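Local structure of acetyltransferase, GNAT family (Colwellia psychrerythraea, 3IWG) at residues P30-G33 with M34-F37; L82-L85 with I86-N90; V155-A158 with A159-G163; I223-K226 with V227-L231. The protein probably transfers an acyl group, most likely acetyl from acetyl-coenzyme A as in other GNAT enzymes, to an acceptor that remains unidentified. All blocks are in the same frame, centred on the assembly; numbering follows the deposited sequence.

Contact 1. Residues P30-G33 with M34-F37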
loop_
_atom_site.group_PDB
_atom_site.type_symbol
_atom_site.label_atom_id
_atom_site.label_comp_id
_atom_site.label_asym_id
_atom_site.label_seq_id
_atom_site.Cartn_x
_atom_site.Cartn_y
_atom_site.Cartn_z
ATOM N N PRO A 30 24.326 6.859 0.029
ATOM C CA PRO A 30 23.060 6.086 0.051
ATOM C C PRO A 30 22.317 6.122 -1.305
ATOM O O PRO A 30 22.284 7.151 -1.979
ATOM C CB PRO A 30 22.259 6.773 1.163
ATOM C CG PRO A 30 22.903 8.194 1.258
ATOM C CD PRO A 30 24.360 7.937 1.036
ATOM N N LEU A 31 21.776 4.982 -1.713
ATOM C CA LEU A 31 21.039 4.873 -2.956
ATOM C C LEU A 31 19.541 5.210 -2.827
ATOM O O LEU A 31 18.950 5.203 -1.740
ATOM C CB LEU A 31 21.185 3.474 -3.535
ATOM C CG LEU A 31 22.626 2.979 -3.658
ATOM C CD1 LEU A 31 22.648 1.566 -4.168
ATOM C CD2 LEU A 31 23.401 3.969 -4.562
ATOM N N ASP A 32 18.930 5.477 -3.967
ATOM C CA ASP A 32 17.553 5.901 -3.996
ATOM C C ASP A 32 16.567 4.854 -3.482
ATOM O O ASP A 32 16.412 3.793 -4.071
ATOM C CB ASP A 32 17.101 6.257 -5.395
ATOM C CG ASP A 32 15.725 6.847 -5.375
ATOM O OD1 ASP A 32 15.647 8.048 -5.046
ATOM O OD2 ASP A 32 14.732 6.100 -5.591
ATOM N N GLY A 33 15.849 5.215 -2.439
ATOM C CA GLY A 33 14.805 4.348 -1.873
ATOM C C GLY A 33 13.779 3.714 -2.807
ATOM O O GLY A 33 13.484 2.529 -2.694
HETATM N N MSE A 34 13.240 4.484 -3.750
HETATM C CA MSE A 34 12.187 3.925 -4.620
HETATM C C MSE A 34 12.855 2.942 -5.554
HETATM O O MSE A 34 12.353 1.848 -5.728
HETATM C CB MSE A 34 11.402 4.993 -5.412
HETATM C CG MSE A 34 9.871 4.893 -5.280
HETATM SE SE MSE A 34 8.956 3.088 -5.238
HETATM C CE MSE A 34 8.138 3.252 -3.463
ATOM N N TRP A 35 14.015 3.297 -6.096
ATOM C CA TRP A 35 14.742 2.361 -6.963
ATOM C C TRP A 35 15.148 1.070 -6.254
ATOM O O TRP A 35 14.855 -0.029 -6.749
ATOM C CB TRP A 35 15.951 3.020 -7.578
ATOM C CG TRP A 35 15.563 3.858 -8.653
ATOM C CD1 TRP A 35 15.199 5.146 -8.574
ATOM C CD2 TRP A 35 15.384 3.460 -9.998
ATOM N NE1 TRP A 35 14.840 5.623 -9.822
ATOM C CE2 TRP A 35 14.941 4.603 -10.717
ATOM C CE3 TRP A 35 15.570 2.255 -10.681
ATOM C CZ2 TRP A 35 14.664 4.582 -12.084
ATOM C CZ3 TRP A 35 15.299 2.229 -12.056
ATOM C CH2 TRP A 35 14.854 3.406 -12.746
ATOM N N HIS A 36 15.758 1.188 -5.088
ATOM C CA HIS A 36 16.414 0.021 -4.482
ATOM C C HIS A 36 15.617 -0.708 -3.449
ATOM O O HIS A 36 15.869 -1.878 -3.249
ATOM C CB HIS A 36 17.794 0.368 -3.955
ATOM C CG HIS A 36 18.771 0.542 -5.061
ATOM N ND1 HIS A 36 19.019 1.770 -5.641
ATOM C CD2 HIS A 36 19.412 -0.373 -5.826
ATOM C CE1 HIS A 36 19.794 1.602 -6.696
ATOM N NE2 HIS A 36 20.055 0.314 -6.823
ATOM N N PHE A 37 14.629 -0.055 -2.826
ATOM C CA PHE A 37 13.735 -0.765 -1.920
ATOM C C PHE A 37 12.286 -0.888 -2.365
ATOM O O PHE A 37 11.515 -1.586 -1.730
ATOM C CB PHE A 37 13.837 -0.144 -0.541
ATOM C CG PHE A 37 15.231 -0.001 -0.119
ATOM C CD1 PHE A 37 15.982 -1.143 0.149
ATOM C CD2 PHE A 37 15.850 1.228 -0.112
ATOM C CE1 PHE A 37 17.313 -1.056 0.480
ATOM C CE2 PHE A 37 17.217 1.324 0.236
ATOM C CZ PHE A 37 17.936 0.176 0.521
#
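Leu31 lays its CD1 methyl over one face of the His36 imidazole, 3.8 Å from the ring centroid and almost on the ring normal, which makes a CH-pi contact. Between these two lies the start of helix 33-39, and Asp32 is its N-cap. The Asp32 side chain folds forward because CG lies opposite the backbone nitrogen (chi1 -173°), and this carries OD2 to the amides of the first turn. OD2 takes the Trp35 N proton at 2.9 Å in a nearly straight bond (168°), using the lone pair that faces away from OD1. A second approach, from Met34 N to the same OD2, is also 2.9 Å but badly bent, and counts as weak. The oxygen further rests at the edge of the indole, 3.2 Å from Trp35 CD1, with the carboxylate and ring planes 72° apart. Helical backbone bonding begins at once: His36 N reaches Asp32 O at 2.9 Å, and Phe37 N reaches Gly33 O at 2.8 Å. The Phe37 ring turns its edge to Gly33, whose CA is 3.7 Å from Phe37 CD2. The other carboxylate oxygen, OD1, is hydrogen-bonded to Ser245 OG, so the carboxylate bridges the helix start and strand 241-247, while the Trp35 ring meets Phe101 and Phe39. A buried carboxylate at a helix N-terminus faces the positive end of the helix dipole; together with the amide donors and Ser245, this would probably stabilise its negative charge and fix its rotation.

Contact 2. Residues L82-L85 with I86-N90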
loop_
_atom_site.group_PDB
_atom_site.type_symbol
_atom_site.label_atom_id
_atom_site.label_comp_id
_atom_site.label_asym_id
_atom_site.label_seq_id
_atom_site.Cartn_x
_atom_site.Cartn_y
_atom_site.Cartn_z
ATOM N N LEU A 82 31.566 -12.275 -17.291
ATOM C CA LEU A 82 30.148 -12.448 -16.908
ATOM C C LEU A 82 29.216 -11.339 -17.423
ATOM O O LEU A 82 28.294 -11.575 -18.207
ATOM C CB LEU A 82 30.028 -12.586 -15.387
ATOM C CG LEU A 82 28.600 -12.827 -14.864
ATOM C CD1 LEU A 82 27.921 -14.038 -15.559
ATOM C CD2 LEU A 82 28.601 -12.977 -13.352
ATOM N N PHE A 83 29.486 -10.119 -17.012
ATOM C CA PHE A 83 28.667 -9.008 -17.443
ATOM C C PHE A 83 28.529 -8.922 -18.964
ATOM O O PHE A 83 27.436 -8.689 -19.468
ATOM C CB PHE A 83 29.197 -7.687 -16.875
ATOM C CG PHE A 83 28.170 -6.581 -16.861
ATOM C CD1 PHE A 83 27.899 -5.856 -18.006
ATOM C CD2 PHE A 83 27.473 -6.289 -15.703
ATOM C CE1 PHE A 83 26.967 -4.890 -17.986
ATOM C CE2 PHE A 83 26.557 -5.297 -15.679
ATOM C CZ PHE A 83 26.296 -4.596 -16.809
ATOM N N THR A 84 29.634 -9.090 -19.688
ATOM C CA THR A 84 29.615 -9.087 -21.152
ATOM C C THR A 84 28.673 -10.165 -21.703
ATOM O O THR A 84 27.846 -9.886 -22.550
ATOM C CB THR A 84 31.054 -9.280 -21.737
ATOM O OG1 THR A 84 31.857 -8.125 -21.438
ATOM C CG2 THR A 84 31.024 -9.523 -23.259
ATOM N N LEU A 85 28.817 -11.397 -21.230
ATOM C CA LEU A 85 27.935 -12.508 -21.614
ATOM C C LEU A 85 26.476 -12.146 -21.402
ATOM O O LEU A 85 25.631 -12.338 -22.276
ATOM C CB LEU A 85 28.271 -13.740 -20.763
ATOM C CG LEU A 85 27.391 -14.991 -20.781
ATOM C CD1 LEU A 85 27.325 -15.589 -22.161
ATOM C CD2 LEU A 85 27.985 -16.020 -19.840
ATOM N N ILE A 86 26.186 -11.612 -20.224
ATOM C CA ILE A 86 24.817 -11.221 -19.886
ATOM C C ILE A 86 24.347 -10.046 -20.740
ATOM O O ILE A 86 23.238 -10.098 -21.248
ATOM C CB ILE A 86 24.644 -10.888 -18.386
ATOM C CG1 ILE A 86 25.059 -12.073 -17.509
ATOM C CG2 ILE A 86 23.187 -10.568 -18.080
ATOM C CD1 ILE A 86 25.383 -11.685 -16.089
ATOM N N SER A 87 25.184 -9.012 -20.905
ATOM C CA SER A 87 24.852 -7.826 -21.760
ATOM C C SER A 87 24.751 -8.105 -23.273
ATOM O O SER A 87 23.981 -7.427 -23.956
ATOM C CB SER A 87 25.806 -6.629 -21.508
ATOM O OG SER A 87 27.175 -7.004 -21.431
ATOM N N GLN A 88 25.524 -9.067 -23.793
ATOM C CA GLN A 88 25.367 -9.545 -25.191
ATOM C C GLN A 88 24.409 -10.745 -25.312
ATOM O O GLN A 88 24.544 -11.559 -26.227
ATOM C CB GLN A 88 26.726 -9.893 -25.837
ATOM C CG GLN A 88 27.365 -8.751 -26.655
ATOM C CD GLN A 88 28.001 -7.664 -25.763
ATOM O OE1 GLN A 88 27.502 -7.365 -24.660
ATOM N NE2 GLN A 88 29.112 -7.078 -26.240
ATOM N N GLN A 89 23.466 -10.855 -24.372
ATOM C CA GLN A 89 22.293 -11.735 -24.490
ATOM C C GLN A 89 22.600 -13.220 -24.682
ATOM O O GLN A 89 21.781 -13.961 -25.216
ATOM C CB GLN A 89 21.408 -11.246 -25.634
ATOM C CG GLN A 89 21.268 -9.734 -25.687
ATOM C CD GLN A 89 19.939 -9.320 -26.224
ATOM O OE1 GLN A 89 19.474 -9.853 -27.243
ATOM N NE2 GLN A 89 19.295 -8.368 -25.540
ATOM N N ASN A 90 23.767 -13.652 -24.223
ATOM C CA ASN A 90 24.154 -15.059 -24.311
ATOM C C ASN A 90 23.867 -15.854 -23.017
ATOM O O ASN A 90 24.301 -17.005 -22.911
ATOM C CB ASN A 90 25.646 -15.191 -24.656
ATOM C CG ASN A 90 26.080 -14.314 -25.823
ATOM O OD1 ASN A 90 27.233 -13.882 -25.878
ATOM N ND2 ASN A 90 25.168 -14.049 -26.753
#
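Ile86 turns back along its helix onto Leu82. Its CB lies 3.7 Å from Leu82 O, and the next atom, CG1, comes closer, to 3.3 Å from that same Leu82 O. CG1 points away from its own carbonyl carbon (chi1 -57°) and thereby lies back along the helix toward the preceding turn. At the tip, CD1 meets the CD1 methyl of Leu82 at 3.5 Å, the two branched chains passing each other at a slant. Both also touch Phe48 of strand 44-50, so this apolar pair forms part of the helix face turned to the sheet. One residue on, the chemistry changes. Ser87 holds OG between its backbone nitrogen and carbonyl carbon (chi1 44°), where the hydroxyl can reach back one turn and donate to Phe83 O at 2.6 Å. Ser87 N donates to the same Phe83 O at 2.7 Å. The amide comes in nearly head-on to the carbonyl, whereas the hydroxyl stands above its plane, and two donors thus grip a single oxygen. The Phe83 ring, beside this hydroxyl, meets Tyr69 edge-to-face. The helix ends at Ser87; Gln88 already leaves helical geometry, and Gln89 adopts a positive phi of 59°. The chain curls so that Asn90 N bonds to Leu85 O at 3.0 Å while Gln89 N reaches Ile86 O at 3.2 Å. The Gln89 amide is held by Glu96 and Val97 O. These paired backbone bonds are the signature of a Schellman motif, here closing helix 76-87 of a beta-alpha-beta unit that continues to strand 99-103.

Contact 3. Residues V155-A158 with A159-G163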
loop_
_atom_site.group_PDB
_atom_site.type_symbol
_atom_site.label_atom_id
_atom_site.label_comp_id
_atom_site.label_asym_id
_atom_site.label_seq_id
_atom_site.Cartn_x
_atom_site.Cartn_y
_atom_site.Cartn_z
ATOM N N VAL A 155 -4.835 11.383 -1.205
ATOM C CA VAL A 155 -4.927 10.523 -2.411
ATOM C C VAL A 155 -5.483 11.311 -3.580
ATOM O O VAL A 155 -4.900 11.335 -4.674
ATOM C CB VAL A 155 -5.768 9.243 -2.133
ATOM C CG1 VAL A 155 -6.295 8.595 -3.427
ATOM C CG2 VAL A 155 -4.926 8.232 -1.265
ATOM N N THR A 156 -6.573 12.007 -3.329
ATOM C CA THR A 156 -7.126 12.901 -4.321
ATOM C C THR A 156 -6.129 13.980 -4.755
ATOM O O THR A 156 -5.960 14.247 -5.952
ATOM C CB THR A 156 -8.344 13.604 -3.734
ATOM O OG1 THR A 156 -9.312 12.616 -3.390
ATOM C CG2 THR A 156 -8.923 14.577 -4.724
ATOM N N PHE A 157 -5.470 14.603 -3.783
ATOM C CA PHE A 157 -4.438 15.590 -4.115
ATOM C C PHE A 157 -3.319 14.996 -5.041
ATOM O O PHE A 157 -3.000 15.550 -6.099
ATOM C CB PHE A 157 -3.860 16.182 -2.817
ATOM C CG PHE A 157 -2.791 17.194 -3.048
ATOM C CD1 PHE A 157 -1.469 16.833 -2.947
ATOM C CD2 PHE A 157 -3.122 18.507 -3.397
ATOM C CE1 PHE A 157 -0.480 17.740 -3.166
ATOM C CE2 PHE A 157 -2.147 19.423 -3.608
ATOM C CZ PHE A 157 -0.807 19.045 -3.514
ATOM N N ALA A 158 -2.783 13.826 -4.689
ATOM C CA ALA A 158 -1.731 13.257 -5.499
ATOM C C ALA A 158 -2.263 12.786 -6.841
ATOM O O ALA A 158 -1.601 12.986 -7.861
ATOM C CB ALA A 158 -1.029 12.125 -4.775
ATOM N N ALA A 159 -3.444 12.170 -6.863
ATOM C CA ALA A 159 -3.986 11.660 -8.118
ATOM C C ALA A 159 -4.154 12.819 -9.111
ATOM O O ALA A 159 -3.749 12.716 -10.285
ATOM C CB ALA A 159 -5.358 10.935 -7.895
ATOM N N ALA A 160 -4.732 13.920 -8.629
ATOM C CA ALA A 160 -4.944 15.114 -9.449
ATOM C C ALA A 160 -3.626 15.732 -9.900
ATOM O O ALA A 160 -3.539 16.249 -11.009
ATOM C CB ALA A 160 -5.793 16.154 -8.680
ATOM N N ASN A 161 -2.585 15.674 -9.070
ATOM C CA ASN A 161 -1.331 16.375 -9.425
ATOM C C ASN A 161 -0.301 15.530 -10.095
ATOM O O ASN A 161 0.418 16.036 -10.910
ATOM C CB ASN A 161 -0.701 17.066 -8.217
ATOM C CG ASN A 161 -1.438 18.298 -7.844
ATOM O OD1 ASN A 161 -1.379 19.295 -8.559
ATOM N ND2 ASN A 161 -2.177 18.248 -6.745
ATOM N N ILE A 162 -0.168 14.260 -9.770
ATOM C CA ILE A 162 0.866 13.450 -10.459
ATOM C C ILE A 162 0.281 12.284 -11.278
ATOM O O ILE A 162 1.029 11.538 -11.893
ATOM C CB ILE A 162 1.933 12.871 -9.468
ATOM C CG1 ILE A 162 1.266 11.879 -8.490
ATOM C CG2 ILE A 162 2.646 13.988 -8.698
ATOM C CD1 ILE A 162 2.242 11.090 -7.611
ATOM N N GLY A 163 -1.031 12.086 -11.273
ATOM C CA GLY A 163 -1.628 11.053 -12.144
ATOM C C GLY A 163 -1.371 9.585 -11.761
ATOM O O GLY A 163 -1.769 8.689 -12.488
#
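The C-terminal turns of helix 151-162 illustrate how an asparagine can fold back on its own helix, with Asn161 reaching over Phe157. The amide nitrogen ND2 stands above one face of the phenyl ring, displaced toward the rim, and is 3.3 Å from Phe157 CE2. Ring and amide planes are inclined by 54°, so this is neither a flat stack nor a perpendicular one. Asn161 ND2 donates to Phe157 O at 2.9 Å, while Asn161 N donates to the same Phe157 O at 3.0 Å. The two donors arrive from opposite faces of the carbonyl plane and clasp the oxygen between them. The side chain can do this because CG lies beside its own backbone nitrogen (chi1 -75°), on the side of the preceding turn. The amide oxygen OD1 is bound by Gln216 N, which fixes the rotation of the whole group. Next along, Ile162 N makes a straight bond of 2.7 Å to Ala158 O. The last turn is completed by Gly163 N to Ala159 O at 3.0 Å; Gly163 itself has positive phi (71°), where the chain leaves the helix. Phe157 and Ala158 lie against Ile213 of strand 207-214, and Phe157 also meets Leu191 and Ala194 of strand 190-199, while Val155 and Ala158 pack on Tyr173 of helix 166-178.

Contact 4. Residues I223-K226 with V227-L231; sequences IAKK and VLTFL. With SO4 (sulfate ion), chain C.
Lys225 O is gripped by two groups of Thr229, the residue one turn ahead: the backbone N at 3.0 Å and the hydroxyl OG1 at 2.9 Å. The amide arrives tilted only slightly from the carbonyl plane, whereas the hydroxyl donates from well above it. Thr229 can make the second bond because OG1 is set beside its own backbone nitrogen (chi1 -58°), facing the previous turn. Ala224 O is the acceptor of an almost perfectly straight bond from Leu228 N at 3.0 Å (178°), with Val227 N adding only a weak, bent approach. On the buried flank, the CG2 methyls of Ile223 and Val227 meet at 3.9 Å, and both side chains rest on Ala193 of strand 190-199. Val227 and Leu228 also cover Met212 of strand 207-214. At the N-terminal end, Ala224 N donates to O3 of a sulfate, at 3.0 Å; the ion probably comes from the crystallisation liquor. Arg219 NH1 and Gly220 N bind it too, so an amide of the first helical turn, another from the loop just before it and a guanidinium hold the anion together, and the helix dipole would probably add to the attraction. Arg219 to Ala224 fits the R-x-x-G-x-A signature of the GNAT fold, and the sulfate probably marks where the pyrophosphate of acetyl-coenzyme A binds, at the start of the helix linking strands 207-214 and 241-247.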
loop_
_atom_site.group_PDB
_atom_site.type_symbol
_atom_site.label_atom_id
_atom_site.label_comp_id
_atom_site.label_asym_id
_atom_site.label_seq_id
_atom_site.Cartn_x
_atom_site.Cartn_y
_atom_site.Cartn_z
ATOM N N ILE A 223 6.796 27.211 -2.839
ATOM C CA ILE A 223 6.277 26.299 -1.854
ATOM C C ILE A 223 7.176 25.109 -1.719
ATOM O O ILE A 223 7.443 24.698 -0.587
ATOM C CB ILE A 223 4.869 25.888 -2.171
ATOM C CG1 ILE A 223 3.955 27.130 -2.119
ATOM C CG2 ILE A 223 4.385 24.783 -1.190
ATOM C CD1 ILE A 223 2.441 26.846 -2.180
ATOM N N ALA A 224 7.704 24.563 -2.821
ATOM C CA ALA A 224 8.470 23.296 -2.700
ATOM C C ALA A 224 9.721 23.554 -1.840
ATOM O O ALA A 224 10.069 22.738 -0.994
ATOM C CB ALA A 224 8.846 22.723 -4.041
ATOM N N LYS A 225 10.380 24.696 -2.029
ATOM C CA LYS A 225 11.538 24.979 -1.217
ATOM C C LYS A 225 11.193 24.887 0.267
ATOM O O LYS A 225 11.916 24.263 1.044
ATOM C CB LYS A 225 12.108 26.336 -1.512
ATOM C CG LYS A 225 13.332 26.673 -0.687
ATOM C CD LYS A 225 13.890 28.033 -1.126
ATOM C CE LYS A 225 15.165 28.456 -0.308
ATOM N NZ LYS A 225 14.929 29.381 0.852
ATOM N N LYS A 226 10.075 25.501 0.641
ATOM C CA LYS A 226 9.700 25.570 2.023
ATOM C C LYS A 226 9.374 24.207 2.602
ATOM O O LYS A 226 9.631 23.945 3.787
ATOM C CB LYS A 226 8.524 26.502 2.174
ATOM C CG LYS A 226 8.822 27.933 1.779
ATOM C CD LYS A 226 8.014 28.906 2.596
ATOM C CE LYS A 226 6.926 29.670 1.842
ATOM N NZ LYS A 226 7.366 31.080 1.709
ATOM N N VAL A 227 8.829 23.339 1.746
ATOM C CA VAL A 227 8.400 22.010 2.159
ATOM C C VAL A 227 9.642 21.193 2.439
ATOM O O VAL A 227 9.769 20.567 3.480
ATOM C CB VAL A 227 7.505 21.322 1.088
ATOM C CG1 VAL A 227 7.253 19.896 1.424
ATOM C CG2 VAL A 227 6.197 22.049 0.980
ATOM N N LEU A 228 10.575 21.250 1.506
ATOM C CA LEU A 228 11.843 20.564 1.661
ATOM C C LEU A 228 12.558 21.043 2.944
ATOM O O LEU A 228 13.082 20.234 3.702
ATOM C CB LEU A 228 12.689 20.800 0.426
ATOM C CG LEU A 228 12.278 19.942 -0.754
ATOM C CD1 LEU A 228 13.019 20.400 -2.006
ATOM C CD2 LEU A 228 12.657 18.500 -0.461
ATOM N N THR A 229 12.517 22.341 3.216
ATOM C CA THR A 229 13.163 22.868 4.403
ATOM C C THR A 229 12.525 22.297 5.661
ATOM O O THR A 229 13.226 21.900 6.574
ATOM C CB THR A 229 13.138 24.404 4.432
ATOM O OG1 THR A 229 13.780 24.887 3.243
ATOM C CG2 THR A 229 13.878 24.938 5.659
ATOM N N PHE A 230 11.196 22.222 5.709
ATOM C CA PHE A 230 10.525 21.618 6.862
ATOM C C PHE A 230 10.939 20.164 7.025
ATOM O O PHE A 230 11.260 19.712 8.109
ATOM C CB PHE A 230 9.014 21.650 6.660
ATOM C CG PHE A 230 8.236 20.996 7.751
ATOM C CD1 PHE A 230 7.964 19.660 7.702
ATOM C CD2 PHE A 230 7.744 21.737 8.805
ATOM C CE1 PHE A 230 7.244 19.042 8.700
ATOM C CE2 PHE A 230 7.010 21.125 9.816
ATOM C CZ PHE A 230 6.752 19.784 9.756
ATOM N N LEU A 231 10.877 19.445 5.923
ATOM C CA LEU A 231 11.062 18.041 5.917
ATOM C C LEU A 231 12.491 17.714 6.369
ATOM O O LEU A 231 12.699 16.721 7.097
ATOM C CB LEU A 231 10.793 17.495 4.515
ATOM C CG LEU A 231 9.340 17.347 4.031
ATOM C CD1 LEU A 231 9.367 16.880 2.619
ATOM C CD2 LEU A 231 8.514 16.388 4.896
HETATM S S SO4 C . 7.523 25.058 -7.014
HETATM O O1 SO4 C . 6.466 25.611 -7.866
HETATM O O2 SO4 C . 7.874 23.685 -7.402
HETATM O O3 SO4 C . 7.035 25.148 -5.663
HETATM O O4 SO4 C . 8.810 25.790 -7.134
#

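In the fold
Taken together, the contacts show one principle, local bonding within a helix, applied at different ends and depths. The centre of contact 1 lies about 3 Å from the centre of the chain, and its capping carboxylate reaches Ser245 in the second half of the protein. Contacts 2 and 4, whose centres are about 44 Å apart, lie on opposite sides of the chain's centre, in helices of separate beta-alpha-beta units: one ends its helix, the other opens one toward an anion. Contact 3, the most exposed, also ends a helix and lies in the same half of the protein as contact 4. Side chains grip carbonyls in contacts 2, 3 and 4, whereas in contact 1 the side chain is the acceptor.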